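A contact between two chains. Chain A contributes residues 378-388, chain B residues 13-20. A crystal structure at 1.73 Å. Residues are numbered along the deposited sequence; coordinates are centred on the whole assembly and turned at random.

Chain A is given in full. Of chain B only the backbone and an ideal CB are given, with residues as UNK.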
# COMPACT_ATOMS: atom_id res chain seq x y z
N MET A 378 -2.24 28.38 -18.90
CA MET A 378 -1.76 29.78 -18.97
C MET A 378 -0.30 29.79 -19.39
O MET A 378 0.32 30.81 -19.35
CB MET A 378 -1.86 30.47 -17.56
CG MET A 378 -3.32 30.60 -17.03
SD MET A 378 -3.42 30.81 -15.20
CE MET A 378 -2.93 32.51 -15.08
N PHE A 379 0.25 28.64 -19.79
CA PHE A 379 1.70 28.55 -20.06
C PHE A 379 1.86 28.49 -21.59
O PHE A 379 1.10 27.80 -22.25
CB PHE A 379 2.26 27.26 -19.45
CG PHE A 379 3.77 27.17 -19.51
CD1 PHE A 379 4.40 26.45 -20.53
CD2 PHE A 379 4.55 27.87 -18.58
CE1 PHE A 379 5.82 26.42 -20.60
CE2 PHE A 379 5.91 27.85 -18.67
CZ PHE A 379 6.55 27.11 -19.66
N PRO A 380 2.88 29.16 -22.15
CA PRO A 380 3.96 29.86 -21.48
C PRO A 380 3.72 31.36 -21.40
O PRO A 380 4.64 32.07 -21.05
CB PRO A 380 5.17 29.63 -22.43
CG PRO A 380 4.54 29.57 -23.80
CD PRO A 380 3.16 28.94 -23.59
N GLN A 381 2.52 31.84 -21.71
CA GLN A 381 2.24 33.30 -21.54
C GLN A 381 2.62 33.74 -20.10
O GLN A 381 3.26 34.79 -19.89
CB GLN A 381 0.74 33.63 -21.78
CG GLN A 381 0.44 35.12 -21.49
CD GLN A 381 -1.06 35.52 -21.51
OE1 GLN A 381 -1.41 36.65 -21.18
NE2 GLN A 381 -1.94 34.59 -21.85
N LYS A 382 2.20 32.92 -19.14
CA LYS A 382 2.48 33.15 -17.71
C LYS A 382 3.33 32.00 -17.15
O LYS A 382 3.40 30.90 -17.75
CB LYS A 382 1.18 33.14 -16.91
CG LYS A 382 0.06 34.13 -17.36
CD LYS A 382 0.60 35.53 -17.42
CE LYS A 382 -0.61 36.54 -17.42
NZ LYS A 382 -0.04 37.92 -17.54
N GLY A 383 4.02 32.28 -16.04
CA GLY A 383 4.53 31.20 -15.19
C GLY A 383 6.02 31.00 -15.39
O GLY A 383 6.58 30.06 -14.88
N THR A 384 6.64 31.83 -16.21
CA THR A 384 8.10 31.70 -16.36
C THR A 384 8.79 33.03 -16.67
O THR A 384 8.13 34.10 -16.81
CB THR A 384 8.43 30.67 -17.45
OG1 THR A 384 9.84 30.30 -17.37
CG2 THR A 384 8.03 31.22 -18.84
N ILE A 385 10.11 32.97 -16.75
CA ILE A 385 10.87 34.08 -17.30
C ILE A 385 11.63 33.63 -18.53
O ILE A 385 12.57 32.90 -18.41
CB ILE A 385 11.83 34.67 -16.25
CG1 ILE A 385 11.03 35.28 -15.08
CG2 ILE A 385 12.71 35.79 -16.92
CD1 ILE A 385 11.92 35.82 -13.97
N ALA A 386 11.07 33.96 -19.70
CA ALA A 386 11.62 33.49 -20.97
C ALA A 386 11.22 34.43 -22.05
O ALA A 386 10.18 35.08 -21.96
CB ALA A 386 11.10 32.04 -21.26
N VAL A 387 12.02 34.50 -23.12
CA VAL A 387 11.62 35.24 -24.29
C VAL A 387 10.24 34.85 -24.77
O VAL A 387 9.93 33.65 -24.93
CB VAL A 387 12.66 35.09 -25.43
CG1 VAL A 387 12.20 35.82 -26.69
CG2 VAL A 387 13.97 35.70 -24.96
N GLY A 388 9.42 35.87 -25.00
CA GLY A 388 8.04 35.70 -25.44
C GLY A 388 6.97 35.60 -24.35
O GLY A 388 5.79 35.72 -24.64
N UNK B 13 13.38 22.00 -19.82
CA UNK B 13 12.54 21.23 -18.90
C UNK B 13 11.33 22.03 -18.47
O UNK B 13 10.35 21.43 -18.00
CB UNK B 13 13.34 20.80 -17.67
N UNK B 14 11.44 23.36 -18.50
CA UNK B 14 10.30 24.22 -18.17
C UNK B 14 9.69 24.91 -19.41
O UNK B 14 8.46 24.88 -19.64
CB UNK B 14 10.74 25.28 -17.16
N UNK B 15 10.55 25.45 -20.25
CA UNK B 15 10.13 26.49 -21.19
C UNK B 15 9.96 25.90 -22.59
O UNK B 15 10.61 24.88 -22.93
CB UNK B 15 11.14 27.64 -21.21
N UNK B 16 9.15 26.57 -23.41
CA UNK B 16 8.99 26.26 -24.85
C UNK B 16 8.69 27.58 -25.58
O UNK B 16 7.66 28.21 -25.32
CB UNK B 16 7.88 25.24 -25.08
N UNK B 17 9.55 27.99 -26.51
CA UNK B 17 9.42 29.35 -27.06
C UNK B 17 10.24 29.49 -28.31
O UNK B 17 11.23 28.77 -28.49
CB UNK B 17 9.85 30.40 -26.04
N UNK B 18 9.84 30.43 -29.17
CA UNK B 18 10.59 30.71 -30.38
C UNK B 18 11.52 31.88 -30.14
O UNK B 18 11.08 32.96 -29.75
CB UNK B 18 9.65 31.00 -31.55
N UNK B 19 12.82 31.65 -30.23
CA UNK B 19 13.75 32.75 -30.12
C UNK B 19 15.05 32.30 -30.72
O UNK B 19 15.24 31.10 -30.97
CB UNK B 19 13.93 33.21 -28.67
N UNK B 20 15.96 33.26 -30.91
CA UNK B 20 17.31 32.94 -31.34
C UNK B 20 18.26 32.79 -30.16
O UNK B 20 18.09 33.42 -29.10
CB UNK B 20 17.83 34.02 -32.29

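Position 13 lies beyond the reach of chain A, with nothing of that stretch within 5.5 Å of its ideal CB. The contact sets no rule here, and almost any residue would do; the deposited one is Ala B13.

At position 14 the CA-to-CB bond points sideways. The backbone does the touching, since its carbonyl O comes within 2.9 Å of Phe A379 CZ. A small or polar side chain would suit, free to serve its own chain. Ser B14 is found, and its OG is within reach of position 15.

Position 15 also starts sideways, but what chain A offers is specific. The ideal CB is 4.4 Å from Ala A386 CB and 4.9 Å from Thr A384 OG1, a hydroxyl that can donate. A short acceptor, Asp or Asn, fits. With Asp B15, chi1 in m, the end of the side chain comes nearer to chain A: Thr A384 OG1 donates to Asp B15 OD1 at 2.6 Å, the one hydrogen bond between the stretches. Within chain B, Ser B14 OG gives a weak hydrogen bond of 3.2 Å to Asp B15 OD2. The CA of Asp B15 meets the edge of the Phe A379 ring, 3.9 Å from CZ.

Position 16 lies in extended backbone. Its CB points sideways, 5.1 Å from Phe A379 CE1, so many side chains, beta-branched ones among them, would be accepted. Thr B16 is used, and its main chain makes the closest approach, O lying 3.7 Å from Pro A380 CG.

Position 17 points toward chain A, its ideal CB 3.4 Å from Val A387 O. The side chains of Ala A386 and Val A387 offer an apolar surface, suited to an aromatic or a long aliphatic. Tyr B17, with chi1 in p, has a ring that reaches both: CD1 is 4.0 Å from Ala A386 CB, and CD2 is 4.1 Å from Val A387 CB.

Position 18 points away, as alternation in an extended chain predicts, and a polar residue is an easy choice. It is Gln B18, whose main-chain O lies 4.3 Å from Val A387 CG1.

Position 19 turns toward chain A again, with its ideal CB only 3.7 Å from Val A387 CG1. A small apolar side chain is the natural reading, and Ala B19 packs its CB 3.8 Å from Val A387 CG1.

Position 20 points away and is unconstrained here; Asp B20 hydrogen-bonds elsewhere in the structure.

Chain B 13-20: ASDTYQAD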
# COMPACT_ATOMS: atom_id res chain seq x y z
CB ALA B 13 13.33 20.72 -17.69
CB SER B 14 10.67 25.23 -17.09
OG SER B 14 11.96 25.85 -17.34
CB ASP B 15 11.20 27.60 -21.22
CG ASP B 15 11.25 28.39 -19.92
OD1 ASP B 15 10.21 28.97 -19.57
OD2 ASP B 15 12.28 28.36 -19.25
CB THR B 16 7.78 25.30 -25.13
OG1 THR B 16 7.86 24.11 -24.31
CG2 THR B 16 7.74 24.88 -26.59
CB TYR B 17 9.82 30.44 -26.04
CG TYR B 17 11.23 30.37 -25.52
CD1 TYR B 17 11.57 29.56 -24.42
CD2 TYR B 17 12.26 31.05 -26.16
CE1 TYR B 17 12.88 29.49 -23.95
CE2 TYR B 17 13.58 31.00 -25.68
CZ TYR B 17 13.88 30.19 -24.59
OH TYR B 17 15.16 30.08 -24.15
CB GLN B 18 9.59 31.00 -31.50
CG GLN B 18 9.02 29.72 -32.05
CD GLN B 18 7.55 29.80 -32.34
OE1 GLN B 18 7.14 30.22 -33.43
NE2 GLN B 18 6.72 29.37 -31.37
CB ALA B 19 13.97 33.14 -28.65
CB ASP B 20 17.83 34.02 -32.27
CG ASP B 20 16.95 34.20 -33.52
OD1 ASP B 20 16.11 33.33 -33.84
OD2 ASP B 20 17.10 35.26 -34.13
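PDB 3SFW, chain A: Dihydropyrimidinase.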